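PDB 1VKF: glycerol uptake operon antiterminator-related protein from Thermotoga maritima, which is of unproven function but, like the antiterminators it resembles, probably responds to glycerol 3-phosphate in controlling glycerol-uptake genes. Local coordinates for residues V131-G137 with T151-L157; D85-K91 with P104-F110; I17-W22 with P32-L38. All coordinates share one frame; numbering follows the deposited sequence.

How the contacts relate
The three contacts are pairs of neighbouring parallel strands in one closed beta/alpha barrel, of the TIM type. Along the chain contact 3 comes first, then contact 2, then contact 1, each closing before the next opens. Contacts 1 and 2, with centres about 11 Å apart, adjoin in the sheet through strands 105-110 and 131-135. Contact 3 lies about 13 Å from each of the others, centre to centre, and meets them inside the barrel, where F36 packs against E133, I153 and I88. Residues of all three contacts, G156, R108 and W22, lie close to a bound citrate, probably from the crystallisation liquor, consistent with a pocket at the C-terminal ends of the strands.

Contact 1 (V131-G137 with T151-L157); sequences VVEVLPG and TVIAAGL
V131 and I153 cross obliquely between two parallel strands, with V131 CG1 3.8 Å from I153 CD1 on the face they share with E133 and T151. I153 has CG1 beside its backbone N (chi1 -61°), which carries CD1 back along the strand toward V131 while CG2 takes the other side. T151 stands alongside V131, pointing the same way. Branching at CB suits all three, because it favours the extended backbone.

E133 leaves the same face fully stretched, CG anti to the backbone N (chi1 -175°), and runs past A155. E133 OE2 comes 3.5 Å from A155 CB, and a methyl is small enough to let the carboxylate by. The other oxygen, E133 OE1, forms a salt bridge with R108, which probably offsets the charge of this buried carboxylate. On the helix-facing side V134 slants over V152, with V134 CG2 3.7 Å from V152 CG1.

Backbone bonds alternate between the strands: V132 N to T151 O, I153 N to V132 O, V134 N to I153 O and A155 N to V134 O. Past the strands, a cis peptide before P136 turns the chain, and G137 N meets G156 O at 2.9 Å, in the carbonyl plane on a lone pair. Glycine suits position 156: its positive phi would press a CB against the preceding carbonyl oxygen, and P136 CA lies close by. L135 packs its CG on A155 O, 3.3 Å away. The backbone N of L157 hydrogen-bonds the citrate.

The pair forms a beta-alpha-beta unit with helix 140-144, which packs on V134, V152 and A154. Strand 105-110 continues the sheet beyond V131-G137, and strand 173-176 does so beyond T151-L157, with S175 touching E133, I153 and A155.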
loop_
_atom_site.group_PDB
_atom_site.type_symbol
_atom_site.label_atom_id
_atom_site.label_comp_id
_atom_site.label_asym_id
_atom_site.label_seq_id
_atom_site.Cartn_x
_atom_site.Cartn_y
_atom_site.Cartn_z
ATOM N N VAL A 131 5.925 -0.245 8.297
ATOM C CA VAL A 131 4.949 -0.887 7.378
ATOM C C VAL A 131 5.489 -0.953 5.947
ATOM O O VAL A 131 5.814 0.057 5.311
ATOM C CB VAL A 131 3.576 -0.184 7.372
ATOM C CG1 VAL A 131 2.558 -0.956 6.501
ATOM C CG2 VAL A 131 3.043 -0.051 8.807
ATOM N N VAL A 132 5.633 -2.176 5.469
ATOM C CA VAL A 132 6.231 -2.420 4.175
ATOM C C VAL A 132 5.258 -3.244 3.328
ATOM O O VAL A 132 4.670 -4.186 3.849
ATOM C CB VAL A 132 7.558 -3.246 4.309
ATOM C CG1 VAL A 132 8.165 -3.420 2.959
ATOM C CG2 VAL A 132 8.534 -2.575 5.230
ATOM N N GLU A 133 5.107 -2.895 2.060
ATOM C CA GLU A 133 4.382 -3.695 1.075
ATOM C C GLU A 133 5.363 -4.437 0.187
ATOM O O GLU A 133 6.133 -3.828 -0.556
ATOM C CB GLU A 133 3.434 -2.847 0.251
ATOM C CG GLU A 133 2.551 -3.662 -0.721
ATOM C CD GLU A 133 1.636 -2.775 -1.533
ATOM O OE1 GLU A 133 2.163 -1.989 -2.324
ATOM O OE2 GLU A 133 0.415 -2.918 -1.388
ATOM N N VAL A 134 5.313 -5.747 0.273
ATOM C CA VAL A 134 6.255 -6.615 -0.464
ATOM C C VAL A 134 5.575 -7.206 -1.670
ATOM O O VAL A 134 4.519 -7.832 -1.566
ATOM C CB VAL A 134 6.796 -7.722 0.413
ATOM C CG1 VAL A 134 7.684 -8.656 -0.413
ATOM C CG2 VAL A 134 7.537 -7.144 1.618
ATOM N N LEU A 135 6.224 -7.055 -2.822
ATOM C CA LEU A 135 5.750 -7.595 -4.087
ATOM C C LEU A 135 6.824 -8.500 -4.738
ATOM O O LEU A 135 8.018 -8.206 -4.600
ATOM C CB LEU A 135 5.407 -6.488 -5.068
ATOM C CG LEU A 135 4.400 -5.412 -4.603
ATOM C CD1 LEU A 135 5.087 -4.224 -4.044
ATOM C CD2 LEU A 135 3.548 -5.053 -5.823
ATOM N N PRO A 136 6.417 -9.566 -5.428
ATOM C CA PRO A 136 5.026 -10.054 -5.481
ATOM C C PRO A 136 4.665 -10.789 -4.180
ATOM O O PRO A 136 5.508 -11.052 -3.295
ATOM C CB PRO A 136 5.048 -11.038 -6.646
ATOM C CG PRO A 136 6.488 -11.619 -6.602
ATOM C CD PRO A 136 7.320 -10.465 -6.162
ATOM N N GLY A 137 3.394 -11.141 -4.023
ATOM C CA GLY A 137 2.913 -11.648 -2.772
ATOM C C GLY A 137 3.506 -12.987 -2.314
ATOM O O GLY A 137 3.679 -13.191 -1.116
ATOM N N THR A 151 5.304 -4.714 10.109
ATOM C CA THR A 151 4.083 -5.102 9.410
ATOM C C THR A 151 4.374 -5.272 7.942
ATOM O O THR A 151 4.887 -4.353 7.312
ATOM C CB THR A 151 3.035 -4.024 9.595
ATOM O OG1 THR A 151 2.766 -3.865 10.983
ATOM C CG2 THR A 151 1.705 -4.457 9.018
ATOM N N VAL A 152 4.089 -6.451 7.398
ATOM C CA VAL A 152 4.212 -6.694 5.970
ATOM C C VAL A 152 2.820 -6.864 5.328
ATOM O O VAL A 152 1.978 -7.625 5.804
ATOM C CB VAL A 152 5.105 -7.929 5.676
ATOM C CG1 VAL A 152 5.129 -8.243 4.165
ATOM C CG2 VAL A 152 6.511 -7.698 6.216
ATOM N N ILE A 153 2.591 -6.118 4.256
ATOM C CA ILE A 153 1.454 -6.304 3.389
ATOM C C ILE A 153 1.973 -6.924 2.117
ATOM O O ILE A 153 2.902 -6.407 1.483
ATOM C CB ILE A 153 0.815 -4.954 3.081
ATOM C CG1 ILE A 153 0.332 -4.278 4.344
ATOM C CG2 ILE A 153 -0.337 -5.131 2.048
ATOM C CD1 ILE A 153 0.154 -2.797 4.199
ATOM N N ALA A 154 1.386 -8.042 1.739
ATOM C CA ALA A 154 1.735 -8.696 0.508
ATOM C C ALA A 154 0.930 -8.129 -0.623
ATOM O O ALA A 154 -0.231 -7.838 -0.464
ATOM C CB ALA A 154 1.478 -10.165 0.618
ATOM N N ALA A 155 1.549 -7.978 -1.776
ATOM C CA ALA A 155 0.779 -7.608 -2.971
ATOM C C ALA A 155 1.388 -8.129 -4.235
ATOM O O ALA A 155 2.613 -8.178 -4.384
ATOM C CB ALA A 155 0.668 -6.033 -3.030
ATOM N N GLY A 156 0.525 -8.416 -5.212
ATOM C CA GLY A 156 0.980 -8.778 -6.544
ATOM C C GLY A 156 0.910 -10.239 -6.882
ATOM O O GLY A 156 1.488 -11.077 -6.204
ATOM N N LEU A 157 0.151 -10.566 -7.926
ATOM C CA LEU A 157 0.027 -11.915 -8.468
ATOM C C LEU A 157 -0.528 -12.949 -7.458
ATOM O O LEU A 157 -0.224 -14.129 -7.551
ATOM C CB LEU A 157 1.342 -12.398 -9.075
ATOM C CG LEU A 157 1.955 -11.505 -10.154
ATOM C CD1 LEU A 157 3.325 -12.026 -10.666
ATOM C CD2 LEU A 157 0.999 -11.382 -11.338
#

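Contact 2 (D85-K91 with P104-F110); sequences DGIITIK and PAVLRFF
T89, whose backbone pairs with V106 and R108, has a hydroxyl oxygen gripped by three groups: K91 N, the carboxylate of D64 and the side-chain amide of N94. The bond from K91 N to T89 OG1, 3.1 Å long, closes an ST turn just where helix 92-100 begins, and threonine serves both the strand and this bend.

Four backbone bonds join the strands, among them V106 N to I87 O at 2.8 Å and R108 N to T89 O at 2.9 Å. At the strand start G86 is fitting, since a CB there would run into P104 O. Strand, helix 92-100 and strand make one beta-alpha-beta unit of the barrel. I87, A105 and L107 face that helix; I88 and V106 stand side by side toward the interior.

R108 crosses I88, its CG 3.7 Å from I88 CG2, before the chain bends at chi3 (125°). The length of arginine lets its methylenes lie on I88 while NE still reaches the salt bridge with E133.

In I90, chi1 -167° and chi2 73° together bring CD1 over the centre of the F110 ring, 3.8 Å from its centroid, in a CH-pi contact. I90 CD1 also touches R108 CB at 3.6 Å. An alanine here lacks CD1 and so would probably leave that face of F110 without its CH-pi partner and the ring freer to turn. R108 NH1 lies at the edge of the same ring, in its plane.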
loop_
_atom_site.group_PDB
_atom_site.type_symbol
_atom_site.label_atom_id
_atom_site.label_comp_id
_atom_site.label_asym_id
_atom_site.label_seq_id
_atom_site.Cartn_x
_atom_site.Cartn_y
_atom_site.Cartn_z
ATOM N N ASP A 85 -5.646 9.260 3.992
ATOM C CA ASP A 85 -5.193 8.899 5.299
ATOM C C ASP A 85 -3.715 8.632 5.366
ATOM O O ASP A 85 -3.095 8.707 6.443
ATOM C CB ASP A 85 -5.983 7.713 5.833
ATOM C CG ASP A 85 -7.438 8.041 5.990
ATOM O OD1 ASP A 85 -7.775 9.033 6.700
ATOM O OD2 ASP A 85 -8.312 7.453 5.326
ATOM N N GLY A 86 -3.153 8.275 4.244
ATOM C CA GLY A 86 -1.727 8.025 4.136
ATOM C C GLY A 86 -1.277 7.833 2.699
ATOM O O GLY A 86 -2.060 7.897 1.732
ATOM N N ILE A 87 0.025 7.598 2.547
ATOM C CA ILE A 87 0.594 7.411 1.264
ATOM C C ILE A 87 1.312 6.074 1.152
ATOM O O ILE A 87 1.782 5.527 2.116
ATOM C CB ILE A 87 1.531 8.561 0.851
ATOM C CG1 ILE A 87 2.741 8.654 1.749
ATOM C CG2 ILE A 87 0.781 9.934 0.842
ATOM C CD1 ILE A 87 3.931 8.005 1.215
ATOM N N ILE A 88 1.440 5.620 -0.081
ATOM C CA ILE A 88 2.259 4.483 -0.488
ATOM C C ILE A 88 3.249 5.002 -1.524
ATOM O O ILE A 88 2.916 5.850 -2.334
ATOM C CB ILE A 88 1.387 3.445 -1.198
ATOM C CG1 ILE A 88 0.350 2.843 -0.240
ATOM C CG2 ILE A 88 2.227 2.306 -1.772
ATOM C CD1 ILE A 88 -0.855 2.343 -0.947
ATOM N N THR A 89 4.479 4.536 -1.464
ATOM C CA THR A 89 5.487 4.989 -2.405
ATOM C C THR A 89 6.652 3.985 -2.426
ATOM O O THR A 89 6.853 3.279 -1.455
ATOM C CB THR A 89 6.028 6.402 -1.968
ATOM O OG1 THR A 89 6.958 6.897 -2.927
ATOM C CG2 THR A 89 6.809 6.356 -0.665
ATOM N N ILE A 90 7.378 3.974 -3.526
ATOM C CA ILE A 90 8.652 3.213 -3.650
ATOM C C ILE A 90 9.869 4.102 -3.350
ATOM O O ILE A 90 10.994 3.611 -3.292
ATOM C CB ILE A 90 8.745 2.570 -5.066
ATOM C CG1 ILE A 90 9.871 1.501 -5.175
ATOM C CG2 ILE A 90 9.012 3.589 -6.166
ATOM C CD1 ILE A 90 9.588 0.266 -4.511
ATOM N N LYS A 91 9.653 5.418 -3.217
ATOM C CA LYS A 91 10.753 6.389 -3.048
ATOM C C LYS A 91 11.048 6.652 -1.596
ATOM O O LYS A 91 10.226 7.289 -0.937
ATOM C CB LYS A 91 10.417 7.728 -3.709
ATOM C CG LYS A 91 10.040 7.655 -5.195
ATOM C CD LYS A 91 11.204 7.267 -6.100
ATOM C CE LYS A 91 10.747 7.080 -7.547
ATOM N NZ LYS A 91 11.829 6.604 -8.489
ATOM N N PRO A 104 1.015 8.958 7.897
ATOM C CA PRO A 104 1.171 7.504 7.686
ATOM C C PRO A 104 1.660 7.172 6.273
ATOM O O PRO A 104 1.223 7.764 5.252
ATOM C CB PRO A 104 -0.242 6.979 7.901
ATOM C CG PRO A 104 -0.861 7.990 8.851
ATOM C CD PRO A 104 -0.286 9.287 8.507
ATOM N N ALA A 105 2.594 6.228 6.214
ATOM C CA ALA A 105 3.229 5.895 4.959
ATOM C C ALA A 105 3.570 4.409 4.894
ATOM O O ALA A 105 3.935 3.812 5.931
ATOM C CB ALA A 105 4.474 6.732 4.747
ATOM N N VAL A 106 3.417 3.852 3.689
ATOM C CA VAL A 106 3.810 2.507 3.404
ATOM C C VAL A 106 4.896 2.543 2.334
ATOM O O VAL A 106 4.701 3.153 1.291
ATOM C CB VAL A 106 2.621 1.668 2.904
ATOM C CG1 VAL A 106 3.053 0.273 2.617
ATOM C CG2 VAL A 106 1.525 1.664 3.974
ATOM N N LEU A 107 6.007 1.842 2.575
ATOM C CA LEU A 107 7.098 1.757 1.618
ATOM C C LEU A 107 6.981 0.456 0.858
ATOM O O LEU A 107 6.926 -0.615 1.469
ATOM C CB LEU A 107 8.465 1.825 2.286
ATOM C CG LEU A 107 9.659 1.813 1.296
ATOM C CD1 LEU A 107 9.772 3.077 0.505
ATOM C CD2 LEU A 107 10.957 1.574 2.074
ATOM N N ARG A 108 6.921 0.561 -0.462
ATOM C CA ARG A 108 6.946 -0.616 -1.340
ATOM C C ARG A 108 8.350 -1.215 -1.408
ATOM O O ARG A 108 9.355 -0.500 -1.291
ATOM C CB ARG A 108 6.489 -0.271 -2.735
ATOM C CG ARG A 108 5.050 0.184 -2.878
ATOM C CD ARG A 108 4.620 0.351 -4.353
ATOM N NE ARG A 108 3.442 -0.453 -4.602
ATOM C CZ ARG A 108 3.193 -1.190 -5.680
ATOM N NH1 ARG A 108 4.026 -1.212 -6.697
ATOM N NH2 ARG A 108 2.055 -1.895 -5.737
ATOM N N PHE A 109 8.399 -2.539 -1.602
ATOM C CA PHE A 109 9.610 -3.339 -1.528
ATOM C C PHE A 109 9.459 -4.404 -2.641
ATOM O O PHE A 109 8.576 -5.262 -2.583
ATOM C CB PHE A 109 9.660 -3.934 -0.122
ATOM C CG PHE A 109 10.858 -4.798 0.194
ATOM C CD1 PHE A 109 11.604 -5.430 -0.774
ATOM C CD2 PHE A 109 11.247 -4.937 1.508
ATOM C CE1 PHE A 109 12.703 -6.191 -0.431
ATOM C CE2 PHE A 109 12.363 -5.697 1.862
ATOM C CZ PHE A 109 13.073 -6.327 0.891
ATOM N N PHE A 110 10.307 -4.326 -3.688
ATOM C CA PHE A 110 10.249 -5.258 -4.787
ATOM C C PHE A 110 11.252 -6.408 -4.450
ATOM O O PHE A 110 12.482 -6.241 -4.582
ATOM C CB PHE A 110 10.691 -4.573 -6.088
ATOM C CG PHE A 110 9.776 -3.475 -6.583
ATOM C CD1 PHE A 110 8.447 -3.371 -6.181
ATOM C CD2 PHE A 110 10.257 -2.560 -7.529
ATOM C CE1 PHE A 110 7.630 -2.350 -6.686
ATOM C CE2 PHE A 110 9.428 -1.548 -8.020
ATOM C CZ PHE A 110 8.136 -1.448 -7.590
#

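Contact 3 (I17-W22 with P32-L38); sequences IIAALW and PDVVFLL
The F36 ring carries I18 CG2 over the centre of one face, 3.7 Å from the centroid, and I18 CD1 reaches on toward CZ, so the branched isoleucine spreads along the phenyl. L38 CB lies above the six-membered ring of W22, 3.7 Å from its centroid and only 2° off the normal. Both are CH-pi contacts. L38 CD1 fits between W22 CZ2 and A20 CB, where the small side chain of A20 suits the close fit. W22 NE1 hydrogen-bonds the citrate.

On the opposite face of the sheet L21 CD1 meets V35 CG1 at 3.9 Å, and L52 of helix 45-54 packs on both residues. P32 turns its ring toward the first strand, with P32 CG 3.8 Å from A19 CB; W182 touches both.

Four backbone bonds knit the strands, from A19 N to V34 O at one end to L38 N to L21 O at the other. Beyond A19, a water extends the pairing: its oxygen lies 2.8 Å from I17 O, to which it donates, and it accepts from V34 N.

The nine-residue connection between the two segments contains no helix. The strands nevertheless belong to a closed parallel sheet, with F36 inside and L21 and V35 outside under helix 45-54, as in a TIM-type barrel.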
loop_
_atom_site.group_PDB
_atom_site.type_symbol
_atom_site.label_atom_id
_atom_site.label_comp_id
_atom_site.label_asym_id
_atom_site.label_seq_id
_atom_site.Cartn_x
_atom_site.Cartn_y
_atom_site.Cartn_z
ATOM N N ILE A 17 -7.650 -8.797 4.009
ATOM C CA ILE A 17 -7.625 -8.311 2.668
ATOM C C ILE A 17 -7.838 -6.780 2.658
ATOM O O ILE A 17 -8.719 -6.263 3.333
ATOM C CB ILE A 17 -8.715 -9.016 1.875
ATOM C CG1 ILE A 17 -8.458 -10.531 1.885
ATOM C CG2 ILE A 17 -8.801 -8.473 0.486
ATOM C CD1 ILE A 17 -7.182 -10.938 1.253
ATOM N N ILE A 18 -6.965 -6.111 1.938
ATOM C CA ILE A 18 -7.013 -4.669 1.618
ATOM C C ILE A 18 -7.480 -4.518 0.172
ATOM O O ILE A 18 -7.025 -5.240 -0.734
ATOM C CB ILE A 18 -5.601 -4.033 1.797
ATOM C CG1 ILE A 18 -5.263 -4.025 3.242
ATOM C CG2 ILE A 18 -5.542 -2.629 1.178
ATOM C CD1 ILE A 18 -3.796 -3.723 3.559
ATOM N N ALA A 19 -8.401 -3.601 -0.065
ATOM C CA ALA A 19 -8.954 -3.412 -1.396
ATOM C C ALA A 19 -8.068 -2.468 -2.189
ATOM O O ALA A 19 -7.997 -1.297 -1.874
ATOM C CB ALA A 19 -10.379 -2.856 -1.334
ATOM N N ALA A 20 -7.509 -2.991 -3.267
ATOM C CA ALA A 20 -6.750 -2.198 -4.248
ATOM C C ALA A 20 -7.709 -1.747 -5.366
ATOM O O ALA A 20 -8.443 -2.574 -5.980
ATOM C CB ALA A 20 -5.615 -3.031 -4.823
ATOM N N LEU A 21 -7.653 -0.450 -5.661
ATOM C CA LEU A 21 -8.464 0.138 -6.687
ATOM C C LEU A 21 -7.591 0.722 -7.779
ATOM O O LEU A 21 -6.707 1.533 -7.518
ATOM C CB LEU A 21 -9.353 1.240 -6.116
ATOM C CG LEU A 21 -10.520 0.741 -5.246
ATOM C CD1 LEU A 21 -11.379 1.928 -4.942
ATOM C CD2 LEU A 21 -11.308 -0.374 -5.908
ATOM N N TRP A 22 -7.887 0.330 -9.026
ATOM C CA TRP A 22 -7.144 0.869 -10.191
ATOM C C TRP A 22 -7.961 1.903 -10.952
ATOM O O TRP A 22 -7.432 2.690 -11.729
ATOM C CB TRP A 22 -6.765 -0.260 -11.137
ATOM C CG TRP A 22 -5.565 -0.956 -10.686
ATOM C CD1 TRP A 22 -5.502 -2.215 -10.115
ATOM C CD2 TRP A 22 -4.231 -0.454 -10.706
ATOM N NE1 TRP A 22 -4.195 -2.516 -9.806
ATOM C CE2 TRP A 22 -3.391 -1.461 -10.168
ATOM C CE3 TRP A 22 -3.639 0.755 -11.140
ATOM C CZ2 TRP A 22 -2.017 -1.299 -10.041
ATOM C CZ3 TRP A 22 -2.286 0.889 -11.055
ATOM C CH2 TRP A 22 -1.475 -0.123 -10.488
ATOM N N PRO A 32 -13.601 -4.639 2.091
ATOM C CA PRO A 32 -12.495 -4.274 2.988
ATOM C C PRO A 32 -12.595 -2.876 3.607
ATOM O O PRO A 32 -13.046 -1.943 2.931
ATOM C CB PRO A 32 -11.262 -4.415 2.072
ATOM C CG PRO A 32 -11.628 -5.479 1.084
ATOM C CD PRO A 32 -13.075 -5.109 0.791
ATOM N N ASP A 33 -12.126 -2.739 4.860
ATOM C CA ASP A 33 -12.146 -1.459 5.539
ATOM C C ASP A 33 -11.062 -0.506 5.021
ATOM O O ASP A 33 -11.226 0.736 5.096
ATOM C CB ASP A 33 -11.914 -1.642 7.049
ATOM C CG ASP A 33 -13.063 -2.335 7.748
ATOM O OD1 ASP A 33 -14.233 -2.133 7.381
ATOM O OD2 ASP A 33 -12.855 -3.113 8.683
ATOM N N VAL A 34 -9.974 -1.075 4.521
ATOM C CA VAL A 34 -8.831 -0.313 4.040
ATOM C C VAL A 34 -8.779 -0.386 2.501
ATOM O O VAL A 34 -8.869 -1.474 1.902
ATOM C CB VAL A 34 -7.525 -0.771 4.631
ATOM C CG1 VAL A 34 -6.339 0.070 4.120
ATOM C CG2 VAL A 34 -7.598 -0.665 6.153
ATOM N N VAL A 35 -8.516 0.755 1.875
ATOM C CA VAL A 35 -8.432 0.836 0.434
ATOM C C VAL A 35 -7.071 1.420 0.074
ATOM O O VAL A 35 -6.680 2.445 0.629
ATOM C CB VAL A 35 -9.545 1.747 -0.187
ATOM C CG1 VAL A 35 -9.315 2.000 -1.667
ATOM C CG2 VAL A 35 -10.919 1.123 -0.051
ATOM N N PHE A 36 -6.390 0.778 -0.887
ATOM C CA PHE A 36 -5.222 1.362 -1.522
ATOM C C PHE A 36 -5.614 1.859 -2.881
ATOM O O PHE A 36 -5.986 1.067 -3.739
ATOM C CB PHE A 36 -4.101 0.319 -1.630
ATOM C CG PHE A 36 -3.387 0.030 -0.367
ATOM C CD1 PHE A 36 -3.742 0.591 0.832
ATOM C CD2 PHE A 36 -2.346 -0.893 -0.375
ATOM C CE1 PHE A 36 -3.000 0.328 1.966
ATOM C CE2 PHE A 36 -1.636 -1.171 0.756
ATOM C CZ PHE A 36 -1.970 -0.577 1.920
ATOM N N LEU A 37 -5.619 3.178 -3.090
ATOM C CA LEU A 37 -5.974 3.755 -4.402
ATOM C C LEU A 37 -4.702 3.835 -5.218
ATOM O O LEU A 37 -3.768 4.580 -4.905
ATOM C CB LEU A 37 -6.550 5.157 -4.205
ATOM C CG LEU A 37 -6.940 5.899 -5.459
ATOM C CD1 LEU A 37 -7.935 5.145 -6.289
ATOM C CD2 LEU A 37 -7.429 7.293 -5.074
ATOM N N LEU A 38 -4.610 3.001 -6.248
ATOM C CA LEU A 38 -3.348 2.777 -6.918
ATOM C C LEU A 38 -3.141 3.606 -8.179
ATOM O O LEU A 38 -2.018 3.619 -8.716
ATOM C CB LEU A 38 -3.196 1.300 -7.258
ATOM C CG LEU A 38 -3.172 0.401 -6.010
ATOM C CD1 LEU A 38 -2.928 -1.016 -6.475
ATOM C CD2 LEU A 38 -2.109 0.810 -5.001
HETATM O O HOH W 1 -8.904 -3.968 4.988
#